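Long-range contact in putative solute-binding component of ABC transporter (Clostridium phytofermentans, PDB 4YS6), which probably serves a bacterial ABC transporter as its sugar-capturing protein, holding a beta-D-glucopyranose in the cleft between its two lobes: residues 37-49 / 85-99. Sequence-based numbering, arbitrary orientation.
Sequences KLVGVAMPTKDLQ and IENMISNGCKLLVIA
The peptide groups of Gly40 and Ala42 meet those of Leu95, Val97 and Ala99 edge to edge, joining strands 38-43 and 95-98 as parallel neighbours in the sheet of one lobe of a periplasmic-binding-protein fold. At the shared edge amides and carbonyls alternate: Gly40 N donates to Leu95 O (2.9 Å), Gly40 O accepts from Val97 N, Ala42 N donates to Val97 O (2.9 Å) and Ala42 O accepts from Ala99 N, so Gly40 and Ala42 each bond through both N and O. Strand 68-73 borders the other edge of 38-43.

One face carries the beta-branched valines Val39, Val41 and Val97, which suit an extended backbone, with Leu95 as an apolar neighbour; on it Val39 and Val41 touch Leu62 of helix 50-64. Val39 and Leu95 run alongside each other out of the sheet, with Val39 CG1 4.1 Å from Leu95 CD2. On the face of Gly40 and Ala42, small residues let the helical turns 85-90, the end of helix 78-90, lie close, running antiparallel to strand 38-43. Stretched beyond CG (chi2 166°), selenomethionine Met88 brings SE over the bare CA of Gly40 (3.8 Å) and its CE to 4.0 Å from Ala42 CB. Gly92, with positive phi, closes this helix in a Schellman motif and turns the chain back toward the sheet. Beyond the strand, Pro44 leads toward the glucose pocket, to which Leu48 belongs. At the opposite end, Leu38 swings CG anti to its own N (chi1 179°), setting CG 3.6 Å from Cys93 SG.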
# COMPACT_ATOMS: atom_id res chain seq x y z
N LYS A 37 17.43 -3.17 -25.04
CA LYS A 37 17.32 -2.37 -23.82
C LYS A 37 15.86 -2.05 -23.49
O LYS A 37 15.57 -1.01 -22.92
CB LYS A 37 18.13 -1.07 -23.95
CG LYS A 37 19.65 -1.25 -23.79
CD LYS A 37 20.03 -1.53 -22.33
CE LYS A 37 21.53 -1.70 -22.14
NZ LYS A 37 22.06 -2.92 -22.79
N LEU A 38 14.95 -2.95 -23.85
CA LEU A 38 13.54 -2.80 -23.55
C LEU A 38 13.19 -3.39 -22.19
O LEU A 38 13.53 -4.53 -21.88
CB LEU A 38 12.69 -3.47 -24.62
CG LEU A 38 11.17 -3.42 -24.43
CD1 LEU A 38 10.64 -1.99 -24.37
CD2 LEU A 38 10.50 -4.20 -25.56
N VAL A 39 12.51 -2.59 -21.38
CA VAL A 39 12.08 -2.98 -20.05
C VAL A 39 10.57 -2.91 -19.97
O VAL A 39 9.97 -1.90 -20.37
CB VAL A 39 12.70 -2.06 -18.99
CG1 VAL A 39 12.20 -2.40 -17.58
CG2 VAL A 39 14.19 -2.16 -19.06
N GLY A 40 9.95 -3.98 -19.46
CA GLY A 40 8.51 -3.99 -19.31
C GLY A 40 8.16 -3.56 -17.90
O GLY A 40 8.81 -3.95 -16.93
N VAL A 41 7.11 -2.75 -17.79
CA VAL A 41 6.66 -2.26 -16.50
C VAL A 41 5.17 -2.49 -16.40
O VAL A 41 4.40 -1.92 -17.19
CB VAL A 41 6.97 -0.76 -16.29
CG1 VAL A 41 6.55 -0.30 -14.89
CG2 VAL A 41 8.46 -0.47 -16.53
N ALA A 42 4.78 -3.37 -15.48
CA ALA A 42 3.40 -3.77 -15.34
C ALA A 42 2.81 -3.23 -14.04
O ALA A 42 3.25 -3.61 -12.95
CB ALA A 42 3.28 -5.29 -15.38
N MSE A 43 1.82 -2.35 -14.16
CA MSE A 43 1.18 -1.72 -13.00
C MSE A 43 -0.25 -2.25 -12.84
O MSE A 43 -0.86 -2.67 -13.82
CB MSE A 43 1.17 -0.19 -13.15
CG MSE A 43 2.56 0.46 -13.22
SE MSE A 43 3.30 0.50 -11.43
CE MSE A 43 5.04 -0.28 -11.78
N PRO A 44 -0.78 -2.25 -11.61
CA PRO A 44 -2.07 -2.93 -11.40
C PRO A 44 -3.29 -2.20 -11.93
O PRO A 44 -4.13 -2.83 -12.56
CB PRO A 44 -2.17 -3.06 -9.87
CG PRO A 44 -1.24 -2.01 -9.33
CD PRO A 44 -0.14 -1.89 -10.34
N THR A 45 -3.38 -0.89 -11.71
CA THR A 45 -4.55 -0.13 -12.09
C THR A 45 -4.24 1.34 -11.98
O THR A 45 -3.36 1.73 -11.23
CB THR A 45 -5.74 -0.47 -11.20
OG1 THR A 45 -6.87 0.28 -11.61
CG2 THR A 45 -5.43 -0.14 -9.74
N LYS A 46 -4.97 2.16 -12.74
CA LYS A 46 -4.93 3.62 -12.60
C LYS A 46 -5.97 4.14 -11.62
O LYS A 46 -5.97 5.33 -11.30
CB LYS A 46 -5.18 4.28 -13.97
CG LYS A 46 -4.03 4.12 -14.93
CD LYS A 46 -4.34 4.85 -16.23
CE LYS A 46 -3.21 4.68 -17.23
NZ LYS A 46 -3.52 5.27 -18.56
N ASP A 47 -6.82 3.25 -11.11
CA ASP A 47 -7.98 3.67 -10.29
C ASP A 47 -7.58 3.80 -8.82
O ASP A 47 -8.35 4.30 -8.01
CB ASP A 47 -9.14 2.69 -10.44
CG ASP A 47 -9.74 2.70 -11.85
OD1 ASP A 47 -9.89 3.79 -12.44
OD2 ASP A 47 -10.06 1.60 -12.36
N LEU A 48 -6.39 3.32 -8.49
CA LEU A 48 -5.79 3.53 -7.18
C LEU A 48 -4.63 4.50 -7.44
O LEU A 48 -3.79 4.25 -8.29
CB LEU A 48 -5.32 2.22 -6.58
CG LEU A 48 -6.44 1.24 -6.21
CD1 LEU A 48 -5.91 -0.14 -5.96
CD2 LEU A 48 -7.19 1.73 -5.00
N GLN A 49 -4.62 5.64 -6.76
CA GLN A 49 -3.89 6.77 -7.30
C GLN A 49 -2.41 6.54 -7.50
O GLN A 49 -1.87 6.91 -8.54
CB GLN A 49 -4.05 7.99 -6.40
CG GLN A 49 -3.60 9.28 -7.07
CD GLN A 49 -3.23 10.34 -6.04
OE1 GLN A 49 -4.09 10.87 -5.34
NE2 GLN A 49 -1.96 10.64 -5.95
N ILE A 85 1.88 -9.10 -19.46
CA ILE A 85 3.24 -9.62 -19.25
C ILE A 85 3.63 -10.59 -20.37
O ILE A 85 4.75 -10.50 -20.89
CB ILE A 85 3.34 -10.28 -17.86
CG1 ILE A 85 3.14 -9.21 -16.80
CG2 ILE A 85 4.71 -10.97 -17.65
CD1 ILE A 85 2.81 -9.74 -15.43
N GLU A 86 2.72 -11.47 -20.79
CA GLU A 86 2.96 -12.32 -21.94
C GLU A 86 3.36 -11.50 -23.16
O GLU A 86 4.28 -11.89 -23.90
CB GLU A 86 1.73 -13.18 -22.27
CG GLU A 86 1.60 -14.39 -21.39
CD GLU A 86 0.32 -15.18 -21.61
OE1 GLU A 86 -0.60 -14.67 -22.29
OE2 GLU A 86 0.24 -16.32 -21.10
N ASN A 87 2.67 -10.39 -23.39
CA ASN A 87 2.91 -9.54 -24.55
C ASN A 87 4.24 -8.82 -24.43
O ASN A 87 4.93 -8.63 -25.42
CB ASN A 87 1.80 -8.52 -24.73
CG ASN A 87 0.48 -9.14 -25.16
OD1 ASN A 87 0.43 -10.31 -25.55
ND2 ASN A 87 -0.59 -8.36 -25.08
N MSE A 88 4.59 -8.40 -23.21
CA MSE A 88 5.90 -7.78 -22.99
C MSE A 88 7.01 -8.75 -23.38
O MSE A 88 7.99 -8.36 -24.03
CB MSE A 88 6.07 -7.35 -21.54
CG MSE A 88 5.28 -6.14 -21.19
SE MSE A 88 5.19 -5.88 -19.24
CE MSE A 88 3.82 -4.47 -19.29
N ILE A 89 6.87 -10.00 -22.98
CA ILE A 89 7.88 -10.99 -23.27
C ILE A 89 7.96 -11.20 -24.78
O ILE A 89 9.05 -11.32 -25.36
CB ILE A 89 7.58 -12.32 -22.55
CG1 ILE A 89 7.65 -12.11 -21.03
CG2 ILE A 89 8.56 -13.40 -22.99
CD1 ILE A 89 7.19 -13.32 -20.22
N SER A 90 6.79 -11.24 -25.42
CA SER A 90 6.71 -11.47 -26.87
C SER A 90 7.31 -10.30 -27.64
O SER A 90 7.89 -10.47 -28.70
CB SER A 90 5.25 -11.67 -27.29
OG SER A 90 4.71 -12.83 -26.69
N ASN A 91 7.19 -9.11 -27.09
CA ASN A 91 7.75 -7.91 -27.71
C ASN A 91 9.24 -7.76 -27.45
O ASN A 91 9.85 -6.80 -27.92
CB ASN A 91 7.04 -6.66 -27.20
CG ASN A 91 5.60 -6.60 -27.62
OD1 ASN A 91 5.21 -7.21 -28.62
ND2 ASN A 91 4.79 -5.86 -26.87
N GLY A 92 9.81 -8.69 -26.70
CA GLY A 92 11.25 -8.71 -26.49
C GLY A 92 11.75 -7.94 -25.27
O GLY A 92 12.92 -7.55 -25.23
N CYS A 93 10.89 -7.70 -24.29
CA CYS A 93 11.35 -7.10 -23.04
C CYS A 93 12.44 -7.98 -22.46
O CYS A 93 12.32 -9.21 -22.46
CB CYS A 93 10.20 -6.93 -22.05
SG CYS A 93 9.07 -5.54 -22.42
N LYS A 94 13.50 -7.35 -21.97
CA LYS A 94 14.67 -8.06 -21.46
C LYS A 94 14.66 -8.19 -19.93
O LYS A 94 15.44 -8.94 -19.37
CB LYS A 94 15.95 -7.34 -21.90
CG LYS A 94 16.14 -7.26 -23.40
CD LYS A 94 16.51 -8.61 -23.98
CE LYS A 94 16.65 -8.56 -25.49
NZ LYS A 94 15.33 -8.37 -26.17
N LEU A 95 13.75 -7.45 -19.29
CA LEU A 95 13.62 -7.40 -17.84
C LEU A 95 12.19 -6.94 -17.56
O LEU A 95 11.64 -6.09 -18.29
CB LEU A 95 14.64 -6.43 -17.21
CG LEU A 95 14.73 -6.31 -15.69
CD1 LEU A 95 16.16 -5.91 -15.27
CD2 LEU A 95 13.72 -5.32 -15.09
N LEU A 96 11.58 -7.51 -16.52
CA LEU A 96 10.22 -7.15 -16.12
C LEU A 96 10.19 -6.55 -14.73
O LEU A 96 10.73 -7.12 -13.79
CB LEU A 96 9.31 -8.37 -16.16
CG LEU A 96 9.21 -9.06 -17.52
CD1 LEU A 96 8.60 -10.46 -17.36
CD2 LEU A 96 8.37 -8.21 -18.45
N VAL A 97 9.56 -5.39 -14.64
CA VAL A 97 9.26 -4.76 -13.37
C VAL A 97 7.77 -4.89 -13.15
O VAL A 97 6.99 -4.32 -13.93
CB VAL A 97 9.67 -3.29 -13.36
CG1 VAL A 97 9.27 -2.65 -12.04
CG2 VAL A 97 11.17 -3.16 -13.60
N ILE A 98 7.35 -5.64 -12.12
CA ILE A 98 5.94 -6.01 -11.99
C ILE A 98 5.38 -5.66 -10.64
O ILE A 98 5.87 -6.13 -9.62
CB ILE A 98 5.71 -7.53 -12.23
CG1 ILE A 98 6.15 -7.91 -13.64
CG2 ILE A 98 4.26 -7.90 -12.00
CD1 ILE A 98 6.21 -9.35 -13.86
N ALA A 99 4.33 -4.84 -10.66
CA ALA A 99 3.53 -4.56 -9.48
C ALA A 99 2.24 -5.38 -9.61
O ALA A 99 1.30 -4.99 -10.31
CB ALA A 99 3.23 -3.08 -9.37